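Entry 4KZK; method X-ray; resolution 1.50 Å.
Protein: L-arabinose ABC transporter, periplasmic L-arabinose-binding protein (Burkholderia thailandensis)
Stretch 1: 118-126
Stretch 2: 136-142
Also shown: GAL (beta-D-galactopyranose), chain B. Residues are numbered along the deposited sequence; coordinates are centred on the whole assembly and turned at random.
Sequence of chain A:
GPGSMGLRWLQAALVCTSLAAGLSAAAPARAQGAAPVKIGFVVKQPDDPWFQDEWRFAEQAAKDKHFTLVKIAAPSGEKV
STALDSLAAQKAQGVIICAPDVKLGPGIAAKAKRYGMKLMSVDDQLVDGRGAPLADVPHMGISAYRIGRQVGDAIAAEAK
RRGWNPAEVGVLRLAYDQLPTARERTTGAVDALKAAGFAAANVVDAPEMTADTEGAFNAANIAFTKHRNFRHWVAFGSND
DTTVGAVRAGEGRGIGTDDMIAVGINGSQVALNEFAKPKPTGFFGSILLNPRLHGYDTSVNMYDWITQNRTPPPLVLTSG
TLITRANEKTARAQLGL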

ATOM      1  N   LYS A 118      12.868 -21.021  -2.591  1.00 22.31           N
ATOM      2  CA  LYS A 118      13.085 -19.838  -3.424  1.00 21.44           C
ATOM      3  C   LYS A 118      12.334 -18.680  -2.795  1.00 19.06           C
ATOM      4  O   LYS A 118      11.288 -18.905  -2.191  1.00 18.77           O
ATOM      5  N   LEU A 119      12.906 -17.483  -2.918  1.00 17.58           N
ATOM      6  CA  LEU A 119      12.420 -16.287  -2.221  1.00 15.91           C
ATOM      7  C   LEU A 119      12.069 -15.165  -3.204  1.00 15.13           C
ATOM      8  O   LEU A 119      12.905 -14.760  -4.015  1.00 15.88           O
ATOM      9  N   MET A 120      10.844 -14.643  -3.068  1.00 14.14           N
ATOM     10  CA  MET A 120      10.331 -13.512  -3.842  1.00 13.60           C
ATOM     11  C   MET A 120       9.670 -12.525  -2.881  1.00 12.18           C
ATOM     12  O   MET A 120       9.111 -12.935  -1.883  1.00 11.73           O
ATOM     13  N   SER A 121       9.782 -11.237  -3.182  1.00 11.71           N
ATOM     14  CA  SER A 121       9.123 -10.194  -2.378  1.00 10.69           C
ATOM     15  C   SER A 121       7.975  -9.565  -3.143  1.00 10.55           C
ATOM     16  O   SER A 121       7.955  -9.529  -4.387  1.00 11.27           O
ATOM     17  N   VAL A 122       7.007  -9.070  -2.390  1.00  9.44           N
ATOM     18  CA  VAL A 122       5.867  -8.355  -2.964  1.00  8.98           C
ATOM     19  C   VAL A 122       5.618  -7.118  -2.107  1.00  8.46           C
ATOM     20  O   VAL A 122       5.741  -7.167  -0.873  1.00  7.92           O
ATOM     21  N   ASP A 123       5.284  -6.023  -2.792  1.00  8.38           N
ATOM     22  CA  ASP A 123       4.932  -4.714  -2.231  1.00  8.06           C
ATOM     23  C   ASP A 123       6.118  -3.949  -1.694  1.00  8.44           C
ATOM     24  O   ASP A 123       6.439  -2.902  -2.214  1.00  8.98           O
ATOM     25  N   ASP A 124       6.776  -4.501  -0.680  1.00  8.27           N
ATOM     26  CA  ASP A 124       7.824  -3.828   0.049  1.00  8.99           C
ATOM     27  C   ASP A 124       9.131  -4.549  -0.219  1.00  9.58           C
ATOM     28  O   ASP A 124       9.329  -5.676   0.220  1.00  9.80           O
ATOM     29  N   GLN A 125      10.039  -3.883  -0.931  1.00 10.68           N
ATOM     30  CA  GLN A 125      11.260  -4.524  -1.411  1.00 11.91           C
ATOM     31  C   GLN A 125      12.278  -4.702  -0.297  1.00 12.38           C
ATOM     32  O   GLN A 125      12.570  -3.765   0.444  1.00 12.38           O
ATOM     33  N   LEU A 126      12.845  -5.906  -0.199  1.00 12.85           N
ATOM     34  CA  LEU A 126      13.826  -6.208   0.844  1.00 13.69           C
ATOM     35  C   LEU A 126      15.143  -5.469   0.548  1.00 15.52           C
ATOM     36  O   LEU A 126      15.516  -5.299  -0.622  1.00 16.23           O
ATOM     37  N   ASP A 136      19.188 -10.234  -5.791  1.00 30.09           N
ATOM     38  CA  ASP A 136      18.851 -11.617  -6.143  1.00 30.31           C
ATOM     39  C   ASP A 136      17.406 -12.000  -5.773  1.00 27.12           C
ATOM     40  O   ASP A 136      17.004 -13.162  -5.915  1.00 27.33           O
ATOM     41  N   VAL A 137      16.625 -11.035  -5.306  1.00 23.21           N
ATOM     42  CA  VAL A 137      15.249 -11.320  -4.918  1.00 20.73           C
ATOM     43  C   VAL A 137      14.304 -10.665  -5.911  1.00 19.10           C
ATOM     44  O   VAL A 137      14.251  -9.435  -6.001  1.00 19.67           O
ATOM     45  N   PRO A 138      13.582 -11.480  -6.681  1.00 18.15           N
ATOM     46  CA  PRO A 138      12.622 -10.882  -7.611  1.00 17.25           C
ATOM     47  C   PRO A 138      11.527 -10.198  -6.815  1.00 15.20           C
ATOM     48  O   PRO A 138      11.110 -10.718  -5.778  1.00 14.58           O
ATOM     49  N   HIS A 139      11.101  -9.045  -7.312  1.00 14.36           N
ATOM     50  CA  HIS A 139      10.174  -8.177  -6.596  1.00 13.17           C
ATOM     51  C   HIS A 139       9.031  -7.708  -7.481  1.00 13.16           C
ATOM     52  O   HIS A 139       9.225  -7.430  -8.659  1.00 14.16           O
ATOM     53  N   MET A 140       7.842  -7.612  -6.912  1.00 12.28           N
ATOM     54  CA  MET A 140       6.740  -6.925  -7.566  1.00 12.27           C
ATOM     55  C   MET A 140       6.168  -5.908  -6.616  1.00 11.21           C
ATOM     56  O   MET A 140       5.851  -6.248  -5.470  1.00 10.78           O
ATOM     57  N   GLY A 141       6.085  -4.658  -7.063  1.00 11.15           N
ATOM     58  CA  GLY A 141       5.446  -3.606  -6.277  1.00 10.48           C
ATOM     59  C   GLY A 141       4.765  -2.637  -7.195  1.00 10.71           C
ATOM     60  O   GLY A 141       4.630  -2.910  -8.390  1.00 11.24           O
ATOM     61  N   ILE A 142       4.349  -1.502  -6.645  1.00 10.37           N
ATOM     62  CA  ILE A 142       3.676  -0.499  -7.440  1.00 10.91           C
ATOM     63  C   ILE A 142       4.679   0.546  -7.925  1.00 11.97           C
ATOM     64  O   ILE A 142       5.726   0.746  -7.304  1.00 11.83           O
TER

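Two neighbouring parallel strands, one beginning at K118 and the other spanning 139-142, are joined by a short ladder of backbone hydrogen bonds, with H139 packed against the first stretch on one face, methionines and V122 on the other, and a galactose-binding turn at the C-terminal end. The strand axes diverge by just 1° and approach to 4.8 Å. S121 pairs with H139 and V122 with M140, and the alternation of side chains along each strand puts these two pairs on opposite faces of the sheet. S121 N donates to P138 O (3.0 Å), M140 N to S121 O (3.2 Å) and D123 N to M140 O (2.7 Å), so S121 uses both its amide and its carbonyl across the gap.

H139 gives up more surface to the other stretch than any other residue. Its chi1 is t (-179°) and chi2 is 70°, which lays the imidazole along the first stretch where the chain turns through D123 and D124. At the ring edge, H139 ND1 lies 2.7 Å from S121 OG, a hydrogen bond in which either group could be the donor; the p rotamer of S121 (58°) places the hydroxyl there. Over one ring face sits Q125, whose CB is 3.7 Å from the H139 ring centroid and 9° off the normal, a CH-pi contact. H139 CE1 also reaches Q125 N at 3.4 Å and D124 C at 3.6 Å, so the ring fills the space beside the turn. G141 leaves room nearby: a CB on it would clash with H139 NE2, at 2.9 Å.

V137 points toward the first stretch, chi1 t. V137 CG1 lies 3.8 Å from S121 OG and 3.8 Å from L119 O; V137 CG2 packs 3.9 Å from CD2 of L119, a leucine with chi1 t and chi2 p. P138, its ring in the C-gamma endo pucker, brings CD to 3.4 Å from L119 O, and its CG touches M120 CE at 3.8 Å. M120 is extended through chi1 and chi2 (both t) before chi3 turns to m, and its CG passes 3.3 Å from P138 O. Between the side chains of V122 (chi1 p) and M140 contact is looser: M140 is t, t, m, and the end of its side chain leads away, leaving its backbone to make the closer approach, with M140 O 3.3 Å from V122 CA.

Three waters add bridges. Water 1 donates to L119 O (2.9 Å) and D136 O (2.7 Å); water 3 accepts from Q125 NE2 (2.9 Å) and donates to V137 O (2.8 Å). Water 2 donates to D123 O (2.8 Å), accepts from I142 N (2.9 Å) and lies 2.8 Å from GAL O6. D123 and D124, both chi1 m, point away from the second stretch and serve the sugar instead: GAL O6 donates to D123 OD1 and GAL O1 to D124 OD1, each at 2.6 Å.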

ATOM      1  CB  LYS A 118      12.611 -20.084  -4.847  1.00 23.23           C
ATOM      2  CG  LYS A 118      13.560 -21.029  -5.562  1.00 25.55           C
ATOM      3  CD  LYS A 118      13.098 -21.459  -6.930  1.00 27.72           C
ATOM      4  CE  LYS A 118      14.226 -22.140  -7.687  1.00 29.76           C
ATOM      5  NZ  LYS A 118      14.617 -23.432  -7.069  1.00 31.33           N
ATOM      6  CB  LEU A 119      13.490 -15.790  -1.240  1.00 15.58           C
ATOM      7  CG  LEU A 119      13.219 -14.453  -0.543  1.00 14.53           C
ATOM      8  CD1 LEU A 119      11.985 -14.521   0.338  1.00 13.74           C
ATOM      9  CD2 LEU A 119      14.432 -13.989   0.239  1.00 14.89           C
ATOM     10  CB  MET A 120       9.288 -14.012  -4.831  1.00 14.39           C
ATOM     11  CG  MET A 120       8.636 -12.941  -5.681  1.00 14.47           C
ATOM     12  SD  MET A 120       7.537 -13.713  -6.871  1.00 16.37           S
ATOM     13  CE  MET A 120       8.719 -14.555  -7.917  1.00 17.95           C
ATOM     14  CB  SER A 121      10.121  -9.119  -1.938  1.00 10.97           C
ATOM     15  OG  SER A 121      10.734  -8.548  -3.054  1.00 11.63           O
ATOM     16  CB  VAL A 122       4.631  -9.285  -3.113  1.00  9.02           C
ATOM     17  CG1 VAL A 122       4.089  -9.738  -1.774  1.00  8.66           C
ATOM     18  CG2 VAL A 122       3.563  -8.634  -3.972  1.00  9.13           C
ATOM     19  CB  ASP A 123       3.816  -4.826  -1.195  1.00  7.66           C
ATOM     20  CG  ASP A 123       2.648  -5.600  -1.730  1.00  7.69           C
ATOM     21  OD1 ASP A 123       2.084  -5.159  -2.765  1.00  8.19           O
ATOM     22  OD2 ASP A 123       2.317  -6.666  -1.188  1.00  7.98           O
ATOM     23  CB  ASP A 124       7.531  -3.804   1.533  1.00  8.73           C
ATOM     24  CG  ASP A 124       6.225  -3.085   1.899  1.00  8.60           C
ATOM     25  OD1 ASP A 124       5.540  -2.584   0.981  1.00  8.75           O
ATOM     26  OD2 ASP A 124       5.909  -3.040   3.114  1.00  8.65           O
ATOM     27  CB  GLN A 125      11.865  -3.718  -2.581  1.00 13.36           C
ATOM     28  CG  GLN A 125      12.969  -4.461  -3.319  1.00 14.89           C
ATOM     29  CD  GLN A 125      13.467  -3.701  -4.541  1.00 16.77           C
ATOM     30  OE1 GLN A 125      13.314  -2.465  -4.639  1.00 18.09           O
ATOM     31  NE2 GLN A 125      14.049  -4.426  -5.482  1.00 18.10           N
ATOM     32  CB  LEU A 126      14.050  -7.721   0.933  1.00 13.66           C
ATOM     33  CG  LEU A 126      12.835  -8.581   1.317  1.00 12.99           C
ATOM     34  CD1 LEU A 126      13.200 -10.056   1.230  1.00 13.58           C
ATOM     35  CD2 LEU A 126      12.329  -8.234   2.695  1.00 12.59           C
ATOM     36  CB  ASP A 136      19.823 -12.570  -5.435  1.00 32.83           C
ATOM     37  CG  ASP A 136      19.827 -12.379  -3.927  1.00 33.92           C
ATOM     38  OD1 ASP A 136      19.481 -11.262  -3.480  1.00 34.07           O
ATOM     39  OD2 ASP A 136      20.182 -13.330  -3.185  1.00 38.05           O
ATOM     40  CB  VAL A 137      14.934 -10.839  -3.493  1.00 19.26           C
ATOM     41  CG1 VAL A 137      13.476 -11.117  -3.155  1.00 18.31           C
ATOM     42  CG2 VAL A 137      15.849 -11.524  -2.478  1.00 19.99           C
ATOM     43  CB  PRO A 138      12.066 -12.089  -8.367  1.00 18.14           C
ATOM     44  CG  PRO A 138      12.277 -13.226  -7.425  1.00 18.40           C
ATOM     45  CD  PRO A 138      13.569 -12.948  -6.756  1.00 18.51           C
ATOM     46  CB  HIS A 139      10.922  -6.964  -6.070  1.00 13.31           C
ATOM     47  CG  HIS A 139      10.048  -6.028  -5.306  1.00 12.31           C
ATOM     48  ND1 HIS A 139       9.528  -6.346  -4.068  1.00 11.43           N
ATOM     49  CD2 HIS A 139       9.576  -4.797  -5.610  1.00 12.39           C
ATOM     50  CE1 HIS A 139       8.750  -5.362  -3.660  1.00 10.90           C
ATOM     51  NE2 HIS A 139       8.780  -4.405  -4.562  1.00 11.49           N
ATOM     52  CB  MET A 140       5.641  -7.882  -8.003  1.00 12.67           C
ATOM     53  CG  MET A 140       4.540  -7.173  -8.772  1.00 13.15           C
ATOM     54  SD  MET A 140       3.137  -8.184  -9.295  1.00 14.22           S
ATOM     55  CE  MET A 140       3.931  -9.323 -10.430  1.00 15.48           C
ATOM     56  CB  ILE A 142       2.500   0.165  -6.685  1.00 10.45           C
ATOM     57  CG1 ILE A 142       2.954   1.110  -5.557  1.00 10.25           C
ATOM     58  CG2 ILE A 142       1.571  -0.899  -6.152  1.00  9.93           C
ATOM     59  CD1 ILE A 142       1.818   1.862  -4.915  1.00 10.16           C
TER
HETATM   60  C1  GAL B 600       2.185  -1.896   0.976  1.00  7.50           C
HETATM   61  C2  GAL B 600       1.008  -1.341   1.775  1.00  7.29           C
HETATM   62  C3  GAL B 600      -0.284  -1.954   1.217  1.00  6.83           C
HETATM   63  C4  GAL B 600      -0.359  -1.718  -0.289  1.00  6.84           C
HETATM   64  C5  GAL B 600       0.882  -2.296  -0.945  1.00  7.21           C
HETATM   65  C6  GAL B 600       0.899  -2.038  -2.445  1.00  7.36           C
HETATM   66  O1  GAL B 600       3.348  -1.227   1.426  1.00  7.68           O
HETATM   67  O2  GAL B 600       1.186  -1.696   3.126  1.00  7.86           O
HETATM   68  O3  GAL B 600      -1.439  -1.424   1.879  1.00  6.75           O
HETATM   69  O4  GAL B 600      -0.515  -0.350  -0.576  1.00  6.31           O
HETATM   70  O5  GAL B 600       2.018  -1.633  -0.408  1.00  7.66           O
HETATM   71  O6  GAL B 600       2.067  -2.581  -3.037  1.00  7.64           O
HETATM   72  O   HOH W   1      15.757 -14.802  -4.139  1.00 22.14           O
HETATM   73  O   HOH W   2       4.546  -1.496  -3.765  1.00  9.53           O
HETATM   74  O   HOH W   3      14.782  -7.089  -4.544  1.00 19.35           O